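Local coordinates for periplasmic solute binding protein (Pectobacterium atrosepticum, PDB 4RY1), which probably binds a sugar or related solute in the periplasm and delivers it to an ABC-type importer, at residues A[160-165]-A[254-259]; A[225-230]-A[235-240]; A[171-176]-A[245-250]. One frame throughout, in Å; residues are numbered along the deposited sequence.

Contact 1: residues A[160-165]-A[254-259]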
loop_
_atom_site.group_PDB
_atom_site.type_symbol
_atom_site.label_atom_id
_atom_site.label_comp_id
_atom_site.label_asym_id
_atom_site.label_seq_id
_atom_site.Cartn_x
_atom_site.Cartn_y
_atom_site.Cartn_z
ATOM N N GLY A 160 -9.205 11.087 -7.234
ATOM C CA GLY A 160 -10.177 10.017 -7.022
ATOM C C GLY A 160 -9.936 9.300 -5.708
ATOM O O GLY A 160 -9.125 9.699 -4.871
ATOM N N VAL A 161 -10.710 8.241 -5.529
ATOM C CA VAL A 161 -10.676 7.399 -4.364
ATOM C C VAL A 161 -10.397 6.012 -4.915
ATOM O O VAL A 161 -11.182 5.480 -5.697
ATOM C CB VAL A 161 -12.011 7.446 -3.607
ATOM C CG1 VAL A 161 -12.017 6.514 -2.407
ATOM C CG2 VAL A 161 -12.302 8.878 -3.142
ATOM N N ALA A 162 -9.245 5.461 -4.542
ATOM C CA ALA A 162 -8.623 4.345 -5.245
ATOM C C ALA A 162 -9.441 3.052 -5.267
ATOM O O ALA A 162 -9.331 2.270 -6.219
ATOM C CB ALA A 162 -7.251 4.093 -4.644
ATOM N N GLN A 163 -10.225 2.822 -4.225
ATOM C CA GLN A 163 -11.098 1.639 -4.140
ATOM C C GLN A 163 -12.565 2.044 -3.955
ATOM O O GLN A 163 -13.393 1.253 -3.510
ATOM C CB GLN A 163 -10.590 0.688 -3.051
ATOM C CG GLN A 163 -9.223 0.089 -3.386
ATOM C CD GLN A 163 -8.706 -0.921 -2.383
ATOM O OE1 GLN A 163 -9.455 -1.738 -1.865
ATOM N NE2 GLN A 163 -7.400 -0.898 -2.140
ATOM N N GLY A 164 -12.874 3.282 -4.344
ATOM C CA GLY A 164 -14.270 3.724 -4.503
ATOM C C GLY A 164 -15.066 3.638 -3.214
ATOM O O GLY A 164 -14.668 4.184 -2.184
ATOM N N ALA A 165 -16.195 2.934 -3.292
ATOM C CA ALA A 165 -17.099 2.722 -2.154
ATOM C C ALA A 165 -16.815 1.414 -1.413
ATOM O O ALA A 165 -17.472 1.110 -0.430
ATOM C CB ALA A 165 -18.543 2.769 -2.602
ATOM N N TYR A 254 1.759 0.430 -11.233
ATOM C CA TYR A 254 1.648 -0.409 -12.438
ATOM C C TYR A 254 0.194 -0.837 -12.639
ATOM O O TYR A 254 -0.340 -0.780 -13.736
ATOM C CB TYR A 254 2.575 -1.632 -12.367
ATOM C CG TYR A 254 3.982 -1.394 -12.860
ATOM C CD1 TYR A 254 4.590 -0.149 -12.744
ATOM C CD2 TYR A 254 4.704 -2.416 -13.427
ATOM C CE1 TYR A 254 5.878 0.067 -13.204
ATOM C CE2 TYR A 254 5.992 -2.208 -13.883
ATOM C CZ TYR A 254 6.572 -0.957 -13.767
ATOM O OH TYR A 254 7.853 -0.710 -14.246
ATOM N N THR A 255 -0.452 -1.240 -11.553
ATOM C CA THR A 255 -1.864 -1.625 -11.610
ATOM C C THR A 255 -2.760 -0.496 -12.119
ATOM O O THR A 255 -3.641 -0.696 -12.967
ATOM C CB THR A 255 -2.357 -2.101 -10.240
ATOM O OG1 THR A 255 -1.565 -3.220 -9.815
ATOM C CG2 THR A 255 -3.830 -2.478 -10.299
ATOM N N TYR A 256 -2.580 0.702 -11.566
ATOM C CA TYR A 256 -3.407 1.849 -11.995
ATOM C C TYR A 256 -3.056 2.381 -13.380
ATOM O O TYR A 256 -3.881 3.015 -14.042
ATOM C CB TYR A 256 -3.435 2.977 -10.937
ATOM C CG TYR A 256 -4.380 2.597 -9.820
ATOM C CD1 TYR A 256 -4.036 1.606 -8.926
ATOM C CD2 TYR A 256 -5.651 3.175 -9.707
ATOM C CE1 TYR A 256 -4.897 1.200 -7.925
ATOM C CE2 TYR A 256 -6.536 2.766 -8.710
ATOM C CZ TYR A 256 -6.146 1.787 -7.811
ATOM O OH TYR A 256 -6.978 1.305 -6.817
ATOM N N SER A 257 -1.843 2.087 -13.830
ATOM C CA SER A 257 -1.402 2.461 -15.158
ATOM C C SER A 257 -1.901 1.490 -16.228
ATOM O O SER A 257 -1.961 1.844 -17.405
ATOM C CB SER A 257 0.128 2.497 -15.197
ATOM O OG SER A 257 0.632 3.621 -14.507
ATOM N N SER A 258 -2.301 0.292 -15.794
ATOM C CA SER A 258 -2.443 -0.885 -16.679
ATOM C C SER A 258 -3.495 -0.700 -17.777
ATOM O O SER A 258 -3.313 -1.157 -18.900
ATOM C CB SER A 258 -2.712 -2.165 -15.858
ATOM O OG SER A 258 -4.004 -2.184 -15.243
ATOM N N ASN A 259 -4.579 0.002 -17.460
ATOM C CA ASN A 259 -5.671 0.216 -18.434
ATOM C C ASN A 259 -5.755 1.650 -19.008
ATOM O O ASN A 259 -6.732 1.999 -19.687
ATOM C CB ASN A 259 -7.014 -0.201 -17.814
ATOM C CG ASN A 259 -6.990 -1.627 -17.267
ATOM O OD1 ASN A 259 -6.562 -2.563 -17.946
ATOM N ND2 ASN A 259 -7.465 -1.800 -16.050
HETATM O O HOH W 1 -5.638 0.822 -4.285
#
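Tyr-256 reaches from the short helix 253-257 to the loop 160-165 and makes one direct polar bond there, from its OH to the carbonyl oxygen of Ala-162. The two atoms, Tyr-256 OH and Ala-162 O, lie 2.6 Å apart with the phenol as donor. The oxygen sits at the edge of the ring and in its plane, yet the hydroxyl stands above the carbonyl plane, 47° out of it, with a C=O...O angle of 119°. The ring gets there because CG is anti to the carbonyl carbon of its own residue (chi1 -78°).

A second polar link runs through water. Water 1 donates to Tyr-256 OH at 2.9 Å and accepts from Gln-163 NE2 at 3.3 Å, so the phenol oxygen gives one bond and receives another.

Apolar contact is slight: Ala-162 CB lies 4.1 Å from Tyr-256 CZ, and the two segments bury 96 Å² in all. The loop is shaped as a type I turn from Val-161 to Gly-164, while Asp-170 accepts from Ala-162 N; Tyr-233 meets the tyrosine ring edge-to-face and Leu-248 touches both Ala-162 and Tyr-256.

With so little surface shared, the join rests largely on polar chemistry: a buried phenol ties the helix to a turn carbonyl, and the water extends that tie to the exposed Gln-163.

Contact 2: residues A[225-230]-A[235-240]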
loop_
_atom_site.group_PDB
_atom_site.type_symbol
_atom_site.label_atom_id
_atom_site.label_comp_id
_atom_site.label_asym_id
_atom_site.label_seq_id
_atom_site.Cartn_x
_atom_site.Cartn_y
_atom_site.Cartn_z
ATOM N N SER A 225 -20.412 4.706 -5.559
ATOM C CA SER A 225 -21.399 3.636 -5.498
ATOM C C SER A 225 -22.072 3.405 -6.833
ATOM O O SER A 225 -22.483 2.277 -7.117
ATOM C CB SER A 225 -22.439 3.920 -4.435
ATOM O OG SER A 225 -21.852 3.854 -3.138
ATOM N N SER A 226 -22.154 4.459 -7.655
ATOM C CA SER A 226 -22.790 4.374 -8.977
ATOM C C SER A 226 -22.032 3.435 -9.908
ATOM O O SER A 226 -22.569 3.013 -10.919
ATOM C CB SER A 226 -22.995 5.747 -9.639
ATOM O OG SER A 226 -21.803 6.257 -10.216
ATOM N N PHE A 227 -20.778 3.144 -9.580
ATOM C CA PHE A 227 -19.954 2.236 -10.391
ATOM C C PHE A 227 -19.949 0.789 -9.936
ATOM O O PHE A 227 -19.308 -0.058 -10.568
ATOM C CB PHE A 227 -18.531 2.782 -10.497
ATOM C CG PHE A 227 -18.470 4.042 -11.278
ATOM C CD1 PHE A 227 -18.387 4.000 -12.663
ATOM C CD2 PHE A 227 -18.566 5.263 -10.647
ATOM C CE1 PHE A 227 -18.382 5.160 -13.393
ATOM C CE2 PHE A 227 -18.570 6.433 -11.373
ATOM C CZ PHE A 227 -18.485 6.385 -12.749
ATOM N N GLY A 228 -20.648 0.509 -8.840
ATOM C CA GLY A 228 -20.779 -0.858 -8.313
ATOM C C GLY A 228 -19.460 -1.384 -7.756
ATOM O O GLY A 228 -18.737 -0.679 -7.053
ATOM N N ARG A 229 -19.157 -2.634 -8.094
ATOM C CA ARG A 229 -17.972 -3.342 -7.556
ATOM C C ARG A 229 -16.762 -3.322 -8.497
ATOM O O ARG A 229 -15.727 -3.933 -8.216
ATOM C CB ARG A 229 -18.318 -4.806 -7.206
ATOM C CG ARG A 229 -18.832 -5.073 -5.783
ATOM C CD ARG A 229 -18.279 -4.079 -4.766
ATOM N NE ARG A 229 -18.048 -4.567 -3.404
ATOM C CZ ARG A 229 -16.856 -4.897 -2.896
ATOM N NH1 ARG A 229 -15.744 -4.855 -3.630
ATOM N NH2 ARG A 229 -16.771 -5.291 -1.632
ATOM N N THR A 230 -16.912 -2.611 -9.606
ATOM C CA THR A 230 -15.858 -2.478 -10.602
ATOM C C THR A 230 -14.589 -1.851 -10.017
ATOM O O THR A 230 -14.652 -0.857 -9.302
ATOM C CB THR A 230 -16.339 -1.631 -11.789
ATOM O OG1 THR A 230 -17.571 -2.172 -12.277
ATOM C CG2 THR A 230 -15.312 -1.610 -12.936
ATOM N N ILE A 235 -12.586 1.879 -14.266
ATOM C CA ILE A 235 -13.765 2.708 -14.584
ATOM C C ILE A 235 -13.413 3.829 -15.556
ATOM O O ILE A 235 -12.287 4.339 -15.575
ATOM C CB ILE A 235 -14.542 3.263 -13.360
ATOM C CG1 ILE A 235 -13.747 4.359 -12.639
ATOM C CG2 ILE A 235 -14.948 2.126 -12.422
ATOM C CD1 ILE A 235 -14.465 4.992 -11.459
ATOM N N ARG A 236 -14.402 4.228 -16.336
ATOM C CA ARG A 236 -14.178 5.170 -17.419
ATOM C C ARG A 236 -13.636 6.504 -16.916
ATOM O O ARG A 236 -12.758 7.069 -17.556
ATOM C CB ARG A 236 -15.463 5.400 -18.230
ATOM N N PRO A 237 -14.162 7.024 -15.778
ATOM C CA PRO A 237 -13.591 8.300 -15.352
ATOM C C PRO A 237 -12.098 8.291 -15.019
ATOM O O PRO A 237 -11.449 9.336 -15.158
ATOM C CB PRO A 237 -14.406 8.646 -14.107
ATOM C CG PRO A 237 -15.740 8.038 -14.384
ATOM C CD PRO A 237 -15.377 6.704 -15.003
ATOM N N TRP A 238 -11.544 7.159 -14.604
ATOM C CA TRP A 238 -10.079 7.071 -14.427
ATOM C C TRP A 238 -9.377 6.972 -15.774
ATOM O O TRP A 238 -8.436 7.716 -16.079
ATOM C CB TRP A 238 -9.702 5.888 -13.528
ATOM C CG TRP A 238 -8.215 5.661 -13.409
ATOM C CD1 TRP A 238 -7.523 4.544 -13.791
ATOM C CD2 TRP A 238 -7.246 6.566 -12.863
ATOM N NE1 TRP A 238 -6.181 4.705 -13.526
ATOM C CE2 TRP A 238 -5.984 5.933 -12.952
ATOM C CE3 TRP A 238 -7.318 7.847 -12.309
ATOM C CZ2 TRP A 238 -4.809 6.547 -12.520
ATOM C CZ3 TRP A 238 -6.160 8.462 -11.890
ATOM C CH2 TRP A 238 -4.918 7.816 -11.993
ATOM N N ILE A 239 -9.859 6.049 -16.592
ATOM C CA ILE A 239 -9.238 5.772 -17.873
ATOM C C ILE A 239 -9.285 7.041 -18.726
ATOM O O ILE A 239 -8.322 7.376 -19.410
ATOM C CB ILE A 239 -9.912 4.566 -18.571
ATOM C CG1 ILE A 239 -9.615 3.272 -17.791
ATOM C CG2 ILE A 239 -9.437 4.434 -20.015
ATOM C CD1 ILE A 239 -10.352 2.045 -18.286
ATOM N N ASN A 240 -10.388 7.775 -18.689
ATOM C CA ASN A 240 -10.462 8.939 -19.569
ATOM C C ASN A 240 -10.070 10.300 -18.955
ATOM O O ASN A 240 -10.287 11.351 -19.561
ATOM C CB ASN A 240 -11.813 8.999 -20.269
ATOM C CG ASN A 240 -12.895 9.612 -19.417
ATOM O OD1 ASN A 240 -12.684 9.982 -18.260
ATOM N ND2 ASN A 240 -14.076 9.724 -19.995
#
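Phe-227 and Ile-235 meet at about a right angle, the isoleucine laying its CD1 over the centre of one face of the phenyl ring. Ile-235 CD1 stands 4.1 Å from the centroid of the Phe-227 ring and 7° off its normal, which meets the geometry of a CH-pi contact. Two torsions of Ile-235 explain the pose: CG1 lies between the backbone N and the carbonyl carbon (chi1 71°), and the chain beyond is extended, carrying CD1 across the ring.

The other branch of the isoleucine divides its contacts. Ile-235 CG2 touches Phe-227 CD1 at 3.9 Å and the methyl Thr-230 CG2 at 3.8 Å. Thr-230 OG1 lies beside its backbone N (chi1 -53°), which leaves the methyl CG2 turned to Ile-235 and lets OG1 donate to Phe-227 O at 3.2 Å, almost in line with the C=O bond. This bond closes across the type II' turn from Phe-227 to Thr-230 and links the two residues that touch Ile-235.

Farther out on the phenyl ring, Pro-237 comes from the opposite direction, with Pro-237 CG 3.6 Å from Phe-227 CZ and its CD close to CE1. The contact is thus apolar across the segments, burying 203 Å² in total.

In the fold it joins the turns that follow helix 221-225 to the first turn of helix 236-239, where Ile-235 holds the N-cap position. Tyr-223 of the preceding helix also meets the Phe-227 ring, while Pro-237 packs on Leu-243, just ahead of strand 245-249.

Contact 3: residues A[171-176]-A[245-250]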
loop_
_atom_site.group_PDB
_atom_site.type_symbol
_atom_site.label_atom_id
_atom_site.label_comp_id
_atom_site.label_asym_id
_atom_site.label_seq_id
_atom_site.Cartn_x
_atom_site.Cartn_y
_atom_site.Cartn_z
ATOM N N ILE A 171 -7.935 7.691 1.560
ATOM C CA ILE A 171 -8.234 9.032 2.089
ATOM C C ILE A 171 -8.072 9.067 3.609
ATOM O O ILE A 171 -7.658 10.107 4.143
ATOM C CB ILE A 171 -9.601 9.570 1.632
ATOM C CG1 ILE A 171 -9.746 9.480 0.108
ATOM C CG2 ILE A 171 -9.806 11.009 2.123
ATOM C CD1 ILE A 171 -8.700 10.203 -0.707
ATOM N N LEU A 172 -8.318 7.954 4.292
ATOM C CA LEU A 172 -7.980 7.863 5.728
ATOM C C LEU A 172 -6.496 8.137 5.928
ATOM O O LEU A 172 -6.088 8.844 6.844
ATOM C CB LEU A 172 -8.325 6.498 6.296
ATOM C CG LEU A 172 -7.941 6.270 7.756
ATOM C CD1 LEU A 172 -8.735 7.201 8.639
ATOM C CD2 LEU A 172 -8.199 4.819 8.126
ATOM N N THR A 173 -5.686 7.562 5.050
ATOM C CA THR A 173 -4.237 7.680 5.160
ATOM C C THR A 173 -3.797 9.088 4.799
ATOM O O THR A 173 -2.894 9.647 5.404
ATOM C CB THR A 173 -3.538 6.637 4.269
ATOM O OG1 THR A 173 -4.016 5.341 4.636
ATOM C CG2 THR A 173 -2.054 6.705 4.439
ATOM N N LEU A 174 -4.446 9.673 3.801
ATOM C CA LEU A 174 -4.186 11.069 3.431
ATOM C C LEU A 174 -4.459 12.009 4.633
ATOM O O LEU A 174 -3.663 12.900 4.950
ATOM C CB LEU A 174 -5.046 11.477 2.238
ATOM C CG LEU A 174 -4.734 12.833 1.587
ATOM C CD1 LEU A 174 -3.393 12.835 0.882
ATOM C CD2 LEU A 174 -5.835 13.234 0.615
ATOM N N GLY A 175 -5.586 11.763 5.287
ATOM C CA GLY A 175 -5.980 12.488 6.503
ATOM C C GLY A 175 -4.948 12.273 7.604
ATOM O O GLY A 175 -4.540 13.210 8.288
ATOM N N ARG A 176 -4.538 11.021 7.793
ATOM C CA ARG A 176 -3.488 10.698 8.774
ATOM C C ARG A 176 -2.206 11.489 8.508
ATOM O O ARG A 176 -1.553 11.976 9.453
ATOM C CB ARG A 176 -3.178 9.204 8.754
ATOM C CG ARG A 176 -2.129 8.824 9.787
ATOM C CD ARG A 176 -0.975 8.096 9.170
ATOM N NE ARG A 176 0.148 7.859 10.069
ATOM C CZ ARG A 176 1.387 8.242 9.816
ATOM N NH1 ARG A 176 1.692 8.823 8.668
ATOM N NH2 ARG A 176 2.348 7.992 10.698
ATOM N N GLY A 245 -6.230 12.291 -10.416
ATOM C CA GLY A 245 -5.211 11.978 -9.435
ATOM C C GLY A 245 -5.601 10.760 -8.640
ATOM O O GLY A 245 -6.781 10.468 -8.489
ATOM N N MET A 246 -4.587 10.105 -8.084
ATOM C CA MET A 246 -4.771 9.079 -7.060
ATOM C C MET A 246 -3.629 9.169 -6.058
ATOM O O MET A 246 -2.496 9.481 -6.425
ATOM C CB MET A 246 -4.802 7.668 -7.672
ATOM C CG MET A 246 -6.071 7.333 -8.428
ATOM S SD MET A 246 -7.615 7.107 -7.483
ATOM C CE MET A 246 -8.726 7.127 -8.921
ATOM N N TYR A 247 -3.945 8.871 -4.805
ATOM C CA TYR A 247 -2.972 8.810 -3.715
ATOM C C TYR A 247 -2.660 7.342 -3.475
ATOM O O TYR A 247 -3.299 6.686 -2.666
ATOM C CB TYR A 247 -3.551 9.474 -2.457
ATOM C CG TYR A 247 -2.679 9.536 -1.236
ATOM C CD1 TYR A 247 -1.479 10.237 -1.232
ATOM C CD2 TYR A 247 -3.096 8.963 -0.041
ATOM C CE1 TYR A 247 -0.716 10.337 -0.073
ATOM C CE2 TYR A 247 -2.337 9.068 1.114
ATOM C CZ TYR A 247 -1.156 9.764 1.097
ATOM O OH TYR A 247 -0.420 9.843 2.272
ATOM N N LEU A 248 -1.657 6.839 -4.181
ATOM C CA LEU A 248 -1.380 5.397 -4.240
ATOM C C LEU A 248 -0.111 5.045 -3.514
ATOM O O LEU A 248 0.834 5.832 -3.483
ATOM C CB LEU A 248 -1.182 4.963 -5.694
ATOM C CG LEU A 248 -2.366 5.169 -6.617
ATOM C CD1 LEU A 248 -1.972 4.831 -8.052
ATOM C CD2 LEU A 248 -3.577 4.369 -6.162
ATOM N N TRP A 249 -0.035 3.811 -3.018
ATOM C CA TRP A 249 1.280 3.225 -2.749
ATOM C C TRP A 249 2.026 3.178 -4.091
ATOM O O TRP A 249 1.438 2.782 -5.106
ATOM C CB TRP A 249 1.165 1.813 -2.190
ATOM C CG TRP A 249 0.555 1.713 -0.845
ATOM C CD1 TRP A 249 -0.625 1.103 -0.521
ATOM C CD2 TRP A 249 1.105 2.211 0.388
ATOM N NE1 TRP A 249 -0.828 1.194 0.833
ATOM C CE2 TRP A 249 0.211 1.870 1.405
ATOM C CE3 TRP A 249 2.284 2.902 0.728
ATOM C CZ2 TRP A 249 0.437 2.214 2.745
ATOM C CZ3 TRP A 249 2.509 3.239 2.055
ATOM C CH2 TRP A 249 1.592 2.888 3.047
ATOM N N ASP A 250 3.319 3.500 -4.120
ATOM C CA ASP A 250 4.014 3.437 -5.421
ATOM C C ASP A 250 4.012 2.014 -6.012
ATOM O O ASP A 250 4.088 1.845 -7.225
ATOM C CB ASP A 250 5.397 4.125 -5.442
ATOM C CG ASP A 250 6.340 3.636 -4.369
ATOM O OD1 ASP A 250 6.617 2.414 -4.344
ATOM O OD2 ASP A 250 6.843 4.473 -3.574
#
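Segment 171-176 of helix 169-183 and strand 245-249 come nearest at Leu-174 and Tyr-247, whose CA atoms are 7.6 Å apart, and the Tyr-247 side chain spans much of that gap. Its CG is anti to the backbone N (chi1 -179°), which sends the ring out from the strand to the helix.

Leu-174 packs over one face of this ring. Leu-174 CD1 lies 3.6 Å from the centroid of the Tyr-247 ring and only 5° from its normal, a well-centred CH-pi contact, while Leu-174 CB approaches Tyr-247 CE2 at 3.8 Å. The leucine reaches this place with CG anti to its own backbone N (chi1 -171°). The helix backbone is close too, as Leu-174 N is 3.5 Å from Tyr-247 CE2.

Thr-173 crosses the tyrosine at about a right angle, its methyl CG2 4.1 Å from Tyr-247 CE2; its hydroxyl is bonded instead to Leu-169 O, one turn back along the helix. The Tyr-247 hydroxyl is hydrogen-bonded to a glycerol, probably taken up from the crystallisation liquor, and Met-120 of strand 107-123 touches both Leu-174 and Tyr-247.

This is helix-on-sheet packing in the alpha/beta architecture of a periplasmic binding protein: helix 169-183 lies against a strand paired antiparallel with 107-123. Because the tyrosine ends at a bound glycerol, its hydroxyl may border a solute pocket, though glycerol alone does not establish the site.

Overall arrangement
Strand 245-249 and the short helix 253-257 follow each other in the chain, and they bring contacts 3 and 1 together, with centres about 12 Å apart. Gly-160 N lies 2.8 Å from Gly-245 O, a probable hydrogen bond tying the loop of contact 1 to the strand of contact 3. Contact 2 is about 9 Å from contact 1, centre to centre, and Trp-238 NE1 probably donates to Tyr-256 O at 2.9 Å. The same indole packs on the strand, with Trp-238 CZ3 3.6 Å from Met-246 CG, although the centres of contacts 2 and 3 are about 18 Å apart. Among the three, contact 3 carries the residue bonded to glycerol.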